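Local atomic coordinates of iron transport multicopper oxidase FET3 (Saccharomyces cerevisiae, PDB entry 1ZPU), a protein that oxidises ferrous iron to ferric iron with four copper ions, reducing dioxygen to water, for high-affinity iron uptake, and also oxidises cuprous copper. Residues Val213-Ile218 / Phe300-Tyr305; Asp125-Asp130 / Thr187-Ile192; Thr148-Ser153 / Ile465-Leu470. All blocks are in the same frame, centred on the assembly; numbering follows the deposited sequence.

Contact 1: residues Val213-Ile218 / Phe300-Tyr305; sequences VEIDGI and FYLQPY. With NAG (2-acetamido-2-deoxy-beta-D-glucopyranose), chain I; NAG (2-acetamido-2-deoxy-beta-D-glucopyranose), chain B.
Leu302 and Ile215 form the larger half of this contact: the methyl CD2 of Leu302 lies 3.7 Å from CG2 of Ile215 and 3.9 Å from CD1 of Ile215, so it rests against both from one side. The first torsion of Ile215 (chi1 57°) sets CG1 between the backbone N and the carbonyl carbon and CG2 beside the N, and the extended chi2 (164°) carries CD1 to the same methyl. The second, looser pair is Ile218 and Pro304, where CG2 of Ile218 comes to 4.2 Å from CB of the proline ring. No hydrogen bond spans the segments, so the association is apolar. Around Tyr301 the chain meets sugar: C6 of the chain B N-acetylglucosamine lies over one ring face, offset toward the rim, while Phe300 CD2 sits over the opposite face. This glycan belongs to Asn223, on strand 218-225. Backbone bonds in both directions between Ile215 and Ile218, with Ile215 N to Ile218 O at 3.0 Å, close a type I' turn, and Gly217 N also reaches Glu214 OE2. The geometry is that of a beta hairpin with a two-residue turn, joining strands 210-215 and 218-225 of a plastocyanin-like domain, with extended residues Leu302-Pro304 laid against it.

Contact 2: residues Asp125-Asp130 / Thr187-Ile192; sequences DSFPYD and TYLLRI
The loop that leads from strand 117-123 into strand 133-142 passes here beside strand 187-194, an inner strand of the sheet in the second plastocyanin-like domain. Phe127 makes the apolar part of the contact: its CZ lies 4.1 Å from CD1 of Leu189, and the methyl approaches the ring obliquely. With CG anti to the backbone N (chi1 -178°), the phenylalanine extends its ring toward the strand, and Leu189 adopts the same first torsion to meet it. Pro128 CD packs on one face of that ring, 3.5 Å above its plane, so the next residue of the loop limits the ring from that side. At the other end of the contact the methyl CG2 of Thr187 approaches the carbonyl O of Asp130 at 3.8 Å, a van der Waals approach. The hydroxyl of Thr187 is used elsewhere, bonding to His241, and its backbone N is bonded to the carboxylate of Asp132. Since no hydrogen bond crosses between the segments and only 102 Å² is buried, the touch is slight; the strand is also paired, through Leu189, with Glu133 and Leu135 of strand 133-142. This is the connection from the first to the second plastocyanin-like domain brushing a cupredoxin-type beta sheet.

Contact 3: residues Thr148-Ser153 / Ile465-Leu470; sequences TDLTKS and IEWHLL. With CU1 (copper (I) ion), chain C.
A short helix that carries a copper ligand meets a helix from another plastocyanin-like domain chiefly through one tryptophan, for the axes of 148-153 and 466-470 stay 12.0 Å apart and cross at -57°. Trp467 bridges the gap with the far end of its indole. Its CH2 lies 3.8 Å from Leu150 CD1, and Leu150 CB is also close to CH2; the leucine methyl comes obliquely to the ring. The first torsion of Trp467 (chi1 -48°) places CG beside the backbone N, and the ring then reaches across to the other helix. Thr151 OG1 stands at the edge of the indole near its plane, 4.4 Å from CZ3 of Trp467, and 4.3 Å from CD1 of Leu470. These are van der Waals approaches; the Thr151 hydroxyl is hydrogen-bonded to the carbonyl of Val147, one helical turn earlier. The indole NE1 likewise bonds to the hydroxyl of Tyr143, which supplies a polar partner for a buried nitrogen.

The next residue, His468, binds the type 1 copper through ND1 at 2.1 Å, together with Cys463 and His392. Its other nitrogen, NE2, is hydrogen-bonded to Glu164, and CG2 of Ile465 sits 3.7 Å above the imidazole plane, over its centre, so the ring's orientation is fixed from several sides. The side chain of Trp467 itself is about 8 Å from that of Cys463.

Phe198, Phe154 and Tyr143 meet the indole edge-to-face, making it the centre of an aromatic cluster. Helix 466-470 follows strand 457-463 and leads into strand 474-479, while helix 147-154 of the second domain, which follows strand 133-142, is met by its Trp467 and Leu470.

From the N terminus, the chain passes strand 117-123 and enters segment 125-130, which contact 2 closes against strand 187-194, a loop of 56 residues between its segments. Helix 147-154 lies inside that loop and opens contact 3, completed only at 465-470, so contacts 2 and 3 cross along the sequence. Contact 1 comes after contact 2, closes a loop of 81 residues and is nested within the long span of contact 3. Contacts 1 and 2 touch: Val213 packs on Phe127 and Tyr129, and Tyr305 on Pro128, so two linker segments share one sheet of the second domain. Contact 3, on the opposite side of the chain's centre, ties that domain to the third.

Contact 1: residues Val213-Ile218 / Phe300-Tyr305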
loop_
_atom_site.group_PDB
_atom_site.type_symbol
_atom_site.label_atom_id
_atom_site.label_comp_id
_atom_site.label_asym_id
_atom_site.label_seq_id
_atom_site.Cartn_x
_atom_site.Cartn_y
_atom_site.Cartn_z
ATOM N N VAL A 213 -8.231 12.413 -12.790
ATOM C CA VAL A 213 -8.364 13.648 -12.009
ATOM C C VAL A 213 -7.767 13.576 -10.604
ATOM O O VAL A 213 -7.700 14.588 -9.916
ATOM C CB VAL A 213 -9.817 14.156 -11.923
ATOM C CG1 VAL A 213 -10.336 14.470 -13.294
ATOM C CG2 VAL A 213 -10.707 13.163 -11.211
ATOM N N GLU A 214 -7.321 12.392 -10.192
ATOM C CA GLU A 214 -6.676 12.232 -8.898
ATOM C C GLU A 214 -5.852 10.947 -8.872
ATOM O O GLU A 214 -6.279 9.906 -9.391
ATOM C CB GLU A 214 -7.729 12.211 -7.781
ATOM C CG GLU A 214 -7.154 12.185 -6.363
ATOM C CD GLU A 214 -7.896 11.214 -5.423
ATOM O OE1 GLU A 214 -9.034 11.553 -5.010
ATOM O OE2 GLU A 214 -7.337 10.126 -5.095
ATOM N N ILE A 215 -4.666 11.019 -8.275
ATOM C CA ILE A 215 -3.943 9.801 -7.885
ATOM C C ILE A 215 -3.549 9.865 -6.409
ATOM O O ILE A 215 -3.105 10.909 -5.928
ATOM C CB ILE A 215 -2.695 9.525 -8.772
ATOM C CG1 ILE A 215 -1.720 10.707 -8.749
ATOM C CG2 ILE A 215 -3.110 9.158 -10.189
ATOM C CD1 ILE A 215 -0.357 10.372 -9.264
ATOM N N ASP A 216 -3.733 8.755 -5.698
ATOM C CA ASP A 216 -3.354 8.627 -4.283
ATOM C C ASP A 216 -3.704 9.859 -3.446
ATOM O O ASP A 216 -2.849 10.377 -2.715
ATOM C CB ASP A 216 -1.848 8.315 -4.131
ATOM C CG ASP A 216 -1.423 7.006 -4.820
ATOM O OD1 ASP A 216 -0.232 6.623 -4.686
ATOM O OD2 ASP A 216 -2.260 6.366 -5.494
ATOM N N GLY A 217 -4.935 10.351 -3.565
ATOM C CA GLY A 217 -5.349 11.532 -2.785
ATOM C C GLY A 217 -4.909 12.894 -3.311
ATOM O O GLY A 217 -5.338 13.928 -2.788
ATOM N N ILE A 218 -4.063 12.905 -4.342
ATOM C CA ILE A 218 -3.540 14.149 -4.948
ATOM C C ILE A 218 -4.315 14.512 -6.230
ATOM O O ILE A 218 -4.192 13.822 -7.250
ATOM C CB ILE A 218 -2.015 14.001 -5.273
ATOM C CG1 ILE A 218 -1.186 13.725 -3.999
ATOM C CG2 ILE A 218 -1.469 15.181 -6.090
ATOM C CD1 ILE A 218 -1.251 14.789 -2.892
ATOM N N PHE A 300 4.010 9.179 -14.059
ATOM C CA PHE A 300 5.139 10.090 -13.824
ATOM C C PHE A 300 4.874 11.496 -14.397
ATOM O O PHE A 300 5.346 12.498 -13.845
ATOM C CB PHE A 300 6.434 9.491 -14.396
ATOM C CG PHE A 300 7.649 10.370 -14.232
ATOM C CD1 PHE A 300 8.509 10.195 -13.152
ATOM C CD2 PHE A 300 7.946 11.368 -15.165
ATOM C CE1 PHE A 300 9.642 11.015 -12.990
ATOM C CE2 PHE A 300 9.054 12.188 -15.003
ATOM C CZ PHE A 300 9.907 12.007 -13.911
ATOM N N TYR A 301 4.113 11.574 -15.488
ATOM C CA TYR A 301 3.874 12.844 -16.169
ATOM C C TYR A 301 2.588 13.554 -15.730
ATOM O O TYR A 301 2.257 14.626 -16.252
ATOM C CB TYR A 301 3.901 12.637 -17.684
ATOM C CG TYR A 301 5.261 12.219 -18.206
ATOM C CD1 TYR A 301 5.539 10.879 -18.494
ATOM C CD2 TYR A 301 6.269 13.158 -18.409
ATOM C CE1 TYR A 301 6.784 10.488 -18.971
ATOM C CE2 TYR A 301 7.513 12.780 -18.881
ATOM C CZ TYR A 301 7.764 11.444 -19.159
ATOM O OH TYR A 301 9.002 11.075 -19.631
ATOM N N LEU A 302 1.869 12.955 -14.777
ATOM C CA LEU A 302 0.699 13.602 -14.175
ATOM C C LEU A 302 1.068 14.936 -13.493
ATOM O O LEU A 302 2.200 15.117 -13.012
ATOM C CB LEU A 302 0.006 12.659 -13.208
ATOM C CG LEU A 302 -1.236 11.900 -13.701
ATOM C CD1 LEU A 302 -1.343 11.801 -15.224
ATOM C CD2 LEU A 302 -1.275 10.527 -13.052
ATOM N N GLN A 303 0.127 15.881 -13.486
ATOM C CA GLN A 303 0.410 17.223 -12.974
ATOM C C GLN A 303 -0.551 17.593 -11.858
ATOM O O GLN A 303 -1.732 17.843 -12.116
ATOM C CB GLN A 303 0.330 18.252 -14.089
ATOM C CG GLN A 303 1.301 17.991 -15.212
ATOM C CD GLN A 303 1.009 18.809 -16.443
ATOM O OE1 GLN A 303 1.109 18.313 -17.559
ATOM N NE2 GLN A 303 0.637 20.064 -16.249
ATOM N N PRO A 304 -0.057 17.597 -10.606
ATOM C CA PRO A 304 -0.827 18.025 -9.441
ATOM C C PRO A 304 -1.581 19.325 -9.670
ATOM O O PRO A 304 -1.034 20.259 -10.257
ATOM C CB PRO A 304 0.254 18.247 -8.390
ATOM C CG PRO A 304 1.278 17.239 -8.731
ATOM C CD PRO A 304 1.289 17.132 -10.223
ATOM N N TYR A 305 -2.829 19.382 -9.216
ATOM C CA TYR A 305 -3.632 20.603 -9.313
ATOM C C TYR A 305 -3.024 21.710 -8.458
ATOM O O TYR A 305 -2.947 22.853 -8.887
ATOM C CB TYR A 305 -5.081 20.335 -8.898
ATOM C CG TYR A 305 -6.030 21.481 -9.175
ATOM C CD1 TYR A 305 -6.449 21.769 -10.478
ATOM C CD2 TYR A 305 -6.520 22.272 -8.135
ATOM C CE1 TYR A 305 -7.324 22.815 -10.738
ATOM C CE2 TYR A 305 -7.391 23.320 -8.385
ATOM C CZ TYR A 305 -7.789 23.590 -9.687
ATOM O OH TYR A 305 -8.653 24.641 -9.936
HETATM C C1 NAG I . -0.746 13.451 -19.941
HETATM C C2 NAG I . 0.051 14.655 -19.452
HETATM C C3 NAG I . 1.262 14.961 -20.358
HETATM C C4 NAG I . 1.963 13.774 -21.039
HETATM C C5 NAG I . 1.092 12.507 -21.099
HETATM C C6 NAG I . 1.931 11.233 -21.072
HETATM C C7 NAG I . -1.367 16.332 -18.231
HETATM C C8 NAG I . -1.239 15.611 -16.908
HETATM N N2 NAG I . -0.838 15.806 -19.351
HETATM O O3 NAG I . 2.250 15.643 -19.618
HETATM O O4 NAG I . 2.328 14.244 -22.336
HETATM O O5 NAG I . 0.205 12.413 -20.002
HETATM O O6 NAG I . 1.175 10.157 -20.555
HETATM O O7 NAG I . -1.962 17.408 -18.265
HETATM C C1 NAG B . 3.530 13.718 -22.994
HETATM C C2 NAG B . 4.500 14.838 -23.460
HETATM C C3 NAG B . 5.842 14.830 -22.684
HETATM C C4 NAG B . 6.469 13.434 -22.534
HETATM C C5 NAG B . 5.456 12.360 -22.940
HETATM C C6 NAG B . 5.881 10.928 -22.614
HETATM C C7 NAG B . 4.259 15.540 -25.891
HETATM C C8 NAG B . 3.599 14.799 -27.071
HETATM N N2 NAG B . 4.767 14.763 -24.911
HETATM O O3 NAG B . 5.675 15.383 -21.393
HETATM O O4 NAG B . 7.645 13.350 -23.310
HETATM O O5 NAG B . 4.228 12.683 -22.308
HETATM O O6 NAG B . 5.052 10.029 -23.328
HETATM O O7 NAG B . 4.319 16.791 -25.889
#

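Contact 2: residues Asp125-Asp130 / Thr187-Ile192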
loop_
_atom_site.group_PDB
_atom_site.type_symbol
_atom_site.label_atom_id
_atom_site.label_comp_id
_atom_site.label_asym_id
_atom_site.label_seq_id
_atom_site.Cartn_x
_atom_site.Cartn_y
_atom_site.Cartn_z
ATOM N N ASP A 125 -15.043 20.177 -0.297
ATOM C CA ASP A 125 -15.884 21.128 -1.006
ATOM C C ASP A 125 -15.201 21.813 -2.197
ATOM O O ASP A 125 -15.875 22.379 -3.064
ATOM C CB ASP A 125 -16.441 22.164 -0.017
ATOM C CG ASP A 125 -17.731 21.687 0.667
ATOM O OD1 ASP A 125 -17.823 20.479 1.031
ATOM O OD2 ASP A 125 -18.657 22.527 0.825
ATOM N N SER A 126 -13.873 21.756 -2.241
ATOM C CA SER A 126 -13.113 22.463 -3.270
ATOM C C SER A 126 -12.481 21.522 -4.306
ATOM O O SER A 126 -11.368 21.771 -4.785
ATOM C CB SER A 126 -12.040 23.337 -2.608
ATOM O OG SER A 126 -11.195 22.547 -1.784
ATOM N N PHE A 127 -13.186 20.444 -4.647
ATOM C CA PHE A 127 -12.762 19.582 -5.750
ATOM C C PHE A 127 -13.069 20.311 -7.050
ATOM O O PHE A 127 -14.206 20.718 -7.262
ATOM C CB PHE A 127 -13.469 18.225 -5.715
ATOM C CG PHE A 127 -13.020 17.285 -6.802
ATOM C CD1 PHE A 127 -11.791 16.623 -6.708
ATOM C CD2 PHE A 127 -13.824 17.060 -7.921
ATOM C CE1 PHE A 127 -11.369 15.766 -7.717
ATOM C CE2 PHE A 127 -13.415 16.201 -8.934
ATOM C CZ PHE A 127 -12.188 15.551 -8.836
ATOM N N PRO A 128 -12.057 20.478 -7.925
ATOM C CA PRO A 128 -12.152 21.379 -9.081
ATOM C C PRO A 128 -13.117 20.961 -10.192
ATOM O O PRO A 128 -13.572 21.816 -10.938
ATOM C CB PRO A 128 -10.719 21.400 -9.632
ATOM C CG PRO A 128 -9.871 20.825 -8.548
ATOM C CD PRO A 128 -10.742 19.820 -7.880
ATOM N N TYR A 129 -13.438 19.675 -10.302
ATOM C CA TYR A 129 -14.208 19.188 -11.449
ATOM C C TYR A 129 -15.642 18.796 -11.122
ATOM O O TYR A 129 -15.955 18.390 -10.005
ATOM C CB TYR A 129 -13.482 18.027 -12.143
ATOM C CG TYR A 129 -11.997 18.255 -12.302
ATOM C CD1 TYR A 129 -11.085 17.507 -11.566
ATOM C CD2 TYR A 129 -11.503 19.239 -13.160
ATOM C CE1 TYR A 129 -9.720 17.713 -11.691
ATOM C CE2 TYR A 129 -10.139 19.452 -13.296
ATOM C CZ TYR A 129 -9.255 18.684 -12.556
ATOM O OH TYR A 129 -7.900 18.872 -12.667
ATOM N N ASP A 130 -16.503 18.928 -12.127
ATOM C CA ASP A 130 -17.920 18.596 -12.018
ATOM C C ASP A 130 -18.179 17.160 -12.409
ATOM O O ASP A 130 -17.539 16.632 -13.327
ATOM C CB ASP A 130 -18.744 19.476 -12.948
ATOM C CG ASP A 130 -18.959 20.867 -12.399
ATOM O OD1 ASP A 130 -18.441 21.165 -11.295
ATOM O OD2 ASP A 130 -19.652 21.668 -13.076
ATOM N N THR A 187 -21.774 12.163 -16.481
ATOM C CA THR A 187 -20.390 12.139 -16.056
ATOM C C THR A 187 -20.312 11.444 -14.705
ATOM O O THR A 187 -20.915 11.896 -13.726
ATOM C CB THR A 187 -19.794 13.559 -15.939
ATOM O OG1 THR A 187 -19.766 14.181 -17.231
ATOM C CG2 THR A 187 -18.374 13.510 -15.377
ATOM N N TYR A 188 -19.571 10.339 -14.660
ATOM C CA TYR A 188 -19.358 9.586 -13.427
ATOM C C TYR A 188 -17.970 9.835 -12.888
ATOM O O TYR A 188 -16.992 9.823 -13.643
ATOM C CB TYR A 188 -19.539 8.093 -13.671
ATOM C CG TYR A 188 -20.972 7.681 -13.843
ATOM C CD1 TYR A 188 -21.612 7.808 -15.080
ATOM C CD2 TYR A 188 -21.700 7.166 -12.769
ATOM C CE1 TYR A 188 -22.952 7.420 -15.235
ATOM C CE2 TYR A 188 -23.030 6.786 -12.912
ATOM C CZ TYR A 188 -23.648 6.912 -14.141
ATOM O OH TYR A 188 -24.959 6.533 -14.286
ATOM N N LEU A 189 -17.878 10.072 -11.584
ATOM C CA LEU A 189 -16.584 10.030 -10.905
ATOM C C LEU A 189 -16.322 8.580 -10.464
ATOM O O LEU A 189 -17.025 8.022 -9.615
ATOM C CB LEU A 189 -16.534 11.005 -9.727
ATOM C CG LEU A 189 -15.163 11.226 -9.079
ATOM C CD1 LEU A 189 -14.315 12.168 -9.899
ATOM C CD2 LEU A 189 -15.296 11.749 -7.665
ATOM N N LEU A 190 -15.320 7.971 -11.079
ATOM C CA LEU A 190 -15.035 6.578 -10.863
ATOM C C LEU A 190 -13.713 6.462 -10.108
ATOM O O LEU A 190 -12.656 6.817 -10.638
ATOM C CB LEU A 190 -14.972 5.884 -12.229
ATOM C CG LEU A 190 -15.134 4.373 -12.354
ATOM C CD1 LEU A 190 -15.111 3.986 -13.812
ATOM C CD2 LEU A 190 -14.040 3.659 -11.632
ATOM N N ARG A 191 -13.783 5.975 -8.871
ATOM C CA ARG A 191 -12.585 5.740 -8.061
ATOM C C ARG A 191 -12.088 4.328 -8.269
ATOM O O ARG A 191 -12.702 3.372 -7.803
ATOM C CB ARG A 191 -12.872 5.937 -6.572
ATOM C CG ARG A 191 -13.504 7.245 -6.190
ATOM C CD ARG A 191 -14.105 7.115 -4.815
ATOM N NE ARG A 191 -15.202 8.050 -4.620
ATOM C CZ ARG A 191 -15.031 9.290 -4.175
ATOM N NH1 ARG A 191 -13.804 9.724 -3.853
ATOM N NH2 ARG A 191 -16.081 10.095 -4.039
ATOM N N ILE A 192 -10.969 4.189 -8.959
ATOM C CA ILE A 192 -10.420 2.862 -9.209
ATOM C C ILE A 192 -9.308 2.603 -8.213
ATOM O O ILE A 192 -8.311 3.317 -8.215
ATOM C CB ILE A 192 -9.911 2.698 -10.666
ATOM C CG1 ILE A 192 -10.948 3.225 -11.637
ATOM C CG2 ILE A 192 -9.700 1.246 -11.011
ATOM C CD1 ILE A 192 -10.363 3.727 -12.945
#

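Contact 3: residues Thr148-Ser153 / Ile465-Leu470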
loop_
_atom_site.group_PDB
_atom_site.type_symbol
_atom_site.label_atom_id
_atom_site.label_comp_id
_atom_site.label_asym_id
_atom_site.label_seq_id
_atom_site.Cartn_x
_atom_site.Cartn_y
_atom_site.Cartn_z
ATOM N N THR A 148 -2.015 -17.803 5.412
ATOM C CA THR A 148 -1.346 -18.635 6.401
ATOM C C THR A 148 -0.800 -19.937 5.806
ATOM O O THR A 148 0.358 -20.302 6.068
ATOM C CB THR A 148 -2.261 -18.853 7.634
ATOM O OG1 THR A 148 -1.992 -17.812 8.584
ATOM C CG2 THR A 148 -2.056 -20.238 8.296
ATOM N N ASP A 149 -1.621 -20.597 4.982
ATOM C CA ASP A 149 -1.241 -21.852 4.328
ATOM C C ASP A 149 -0.211 -21.704 3.203
ATOM O O ASP A 149 0.737 -22.504 3.105
ATOM C CB ASP A 149 -2.490 -22.589 3.869
ATOM C CG ASP A 149 -3.286 -23.130 5.038
ATOM O OD1 ASP A 149 -2.653 -23.475 6.063
ATOM O OD2 ASP A 149 -4.531 -23.210 4.948
ATOM N N LEU A 150 -0.381 -20.670 2.381
ATOM C CA LEU A 150 0.562 -20.388 1.310
ATOM C C LEU A 150 1.946 -20.046 1.850
ATOM O O LEU A 150 2.954 -20.488 1.294
ATOM C CB LEU A 150 0.043 -19.282 0.385
ATOM C CG LEU A 150 -1.277 -19.582 -0.336
ATOM C CD1 LEU A 150 -1.794 -18.381 -1.054
ATOM C CD2 LEU A 150 -1.134 -20.773 -1.275
ATOM N N THR A 151 1.984 -19.286 2.941
ATOM C CA THR A 151 3.227 -18.874 3.586
ATOM C C THR A 151 4.130 -20.057 3.939
ATOM O O THR A 151 5.353 -19.942 3.895
ATOM C CB THR A 151 2.916 -18.099 4.877
ATOM O OG1 THR A 151 2.100 -16.968 4.559
ATOM C CG2 THR A 151 4.196 -17.624 5.576
ATOM N N LYS A 152 3.521 -21.188 4.285
ATOM C CA LYS A 152 4.261 -22.374 4.693
ATOM C C LYS A 152 5.156 -22.876 3.581
ATOM O O LYS A 152 6.286 -23.309 3.831
ATOM C CB LYS A 152 3.309 -23.493 5.109
ATOM C CG LYS A 152 2.603 -23.258 6.411
ATOM C CD LYS A 152 1.436 -24.205 6.526
ATOM C CE LYS A 152 0.509 -23.807 7.660
ATOM N NZ LYS A 152 -0.331 -24.989 8.033
ATOM N N SER A 153 4.644 -22.829 2.357
ATOM C CA SER A 153 5.432 -23.245 1.202
ATOM C C SER A 153 6.071 -22.066 0.460
ATOM O O SER A 153 6.923 -22.281 -0.395
ATOM C CB SER A 153 4.632 -24.137 0.248
ATOM O OG SER A 153 3.395 -23.536 -0.082
ATOM N N ILE A 465 3.753 -5.389 -2.051
ATOM C CA ILE A 465 3.431 -6.748 -2.413
ATOM C C ILE A 465 3.592 -7.564 -1.158
ATOM O O ILE A 465 4.695 -7.705 -0.637
ATOM C CB ILE A 465 4.361 -7.304 -3.500
ATOM C CG1 ILE A 465 4.024 -6.689 -4.869
ATOM C CG2 ILE A 465 4.269 -8.852 -3.540
ATOM C CD1 ILE A 465 5.071 -6.951 -5.941
ATOM N N GLU A 466 2.485 -8.103 -0.675
ATOM C CA GLU A 466 2.442 -8.756 0.616
ATOM C C GLU A 466 3.513 -9.822 0.809
ATOM O O GLU A 466 4.100 -9.942 1.894
ATOM C CB GLU A 466 1.045 -9.314 0.831
ATOM C CG GLU A 466 0.091 -8.257 1.387
ATOM C CD GLU A 466 0.347 -7.974 2.878
ATOM O OE1 GLU A 466 0.052 -8.883 3.708
ATOM O OE2 GLU A 466 0.843 -6.856 3.206
ATOM N N TRP A 467 3.774 -10.582 -0.252
ATOM C CA TRP A 467 4.803 -11.611 -0.220
ATOM C C TRP A 467 6.186 -11.014 0.022
ATOM O O TRP A 467 6.979 -11.572 0.773
ATOM C CB TRP A 467 4.777 -12.417 -1.514
ATOM C CG TRP A 467 3.387 -12.873 -1.893
ATOM C CD1 TRP A 467 2.680 -12.510 -3.007
ATOM C CD2 TRP A 467 2.540 -13.776 -1.151
ATOM N NE1 TRP A 467 1.451 -13.142 -3.006
ATOM C CE2 TRP A 467 1.339 -13.914 -1.879
ATOM C CE3 TRP A 467 2.689 -14.478 0.052
ATOM C CZ2 TRP A 467 0.290 -14.722 -1.448
ATOM C CZ3 TRP A 467 1.648 -15.279 0.489
ATOM C CH2 TRP A 467 0.457 -15.395 -0.263
ATOM N N HIS A 468 6.463 -9.869 -0.593
ATOM C CA HIS A 468 7.766 -9.255 -0.469
ATOM C C HIS A 468 7.959 -8.590 0.901
ATOM O O HIS A 468 9.080 -8.561 1.446
ATOM C CB HIS A 468 8.016 -8.285 -1.623
ATOM C CG HIS A 468 7.981 -8.937 -2.975
ATOM N ND1 HIS A 468 7.947 -8.214 -4.151
ATOM C CD2 HIS A 468 7.953 -10.240 -3.338
ATOM C CE1 HIS A 468 7.910 -9.043 -5.175
ATOM N NE2 HIS A 468 7.910 -10.277 -4.709
ATOM N N LEU A 469 6.867 -8.065 1.454
ATOM C CA LEU A 469 6.885 -7.536 2.806
ATOM C C LEU A 469 7.135 -8.666 3.810
ATOM O O LEU A 469 7.858 -8.484 4.786
ATOM C CB LEU A 469 5.582 -6.821 3.102
ATOM C CG LEU A 469 5.437 -6.111 4.447
ATOM C CD1 LEU A 469 6.484 -4.990 4.651
ATOM C CD2 LEU A 469 3.999 -5.593 4.569
ATOM N N LEU A 470 6.555 -9.837 3.550
ATOM C CA LEU A 470 6.835 -11.041 4.342
ATOM C C LEU A 470 8.285 -11.459 4.240
ATOM O O LEU A 470 8.852 -11.967 5.217
ATOM C CB LEU A 470 5.940 -12.208 3.928
ATOM C CG LEU A 470 4.596 -12.227 4.646
ATOM C CD1 LEU A 470 3.560 -12.995 3.835
ATOM C CD2 LEU A 470 4.742 -12.805 6.057
HETATM CU CU CU1 C . 8.204 -6.147 -4.229
#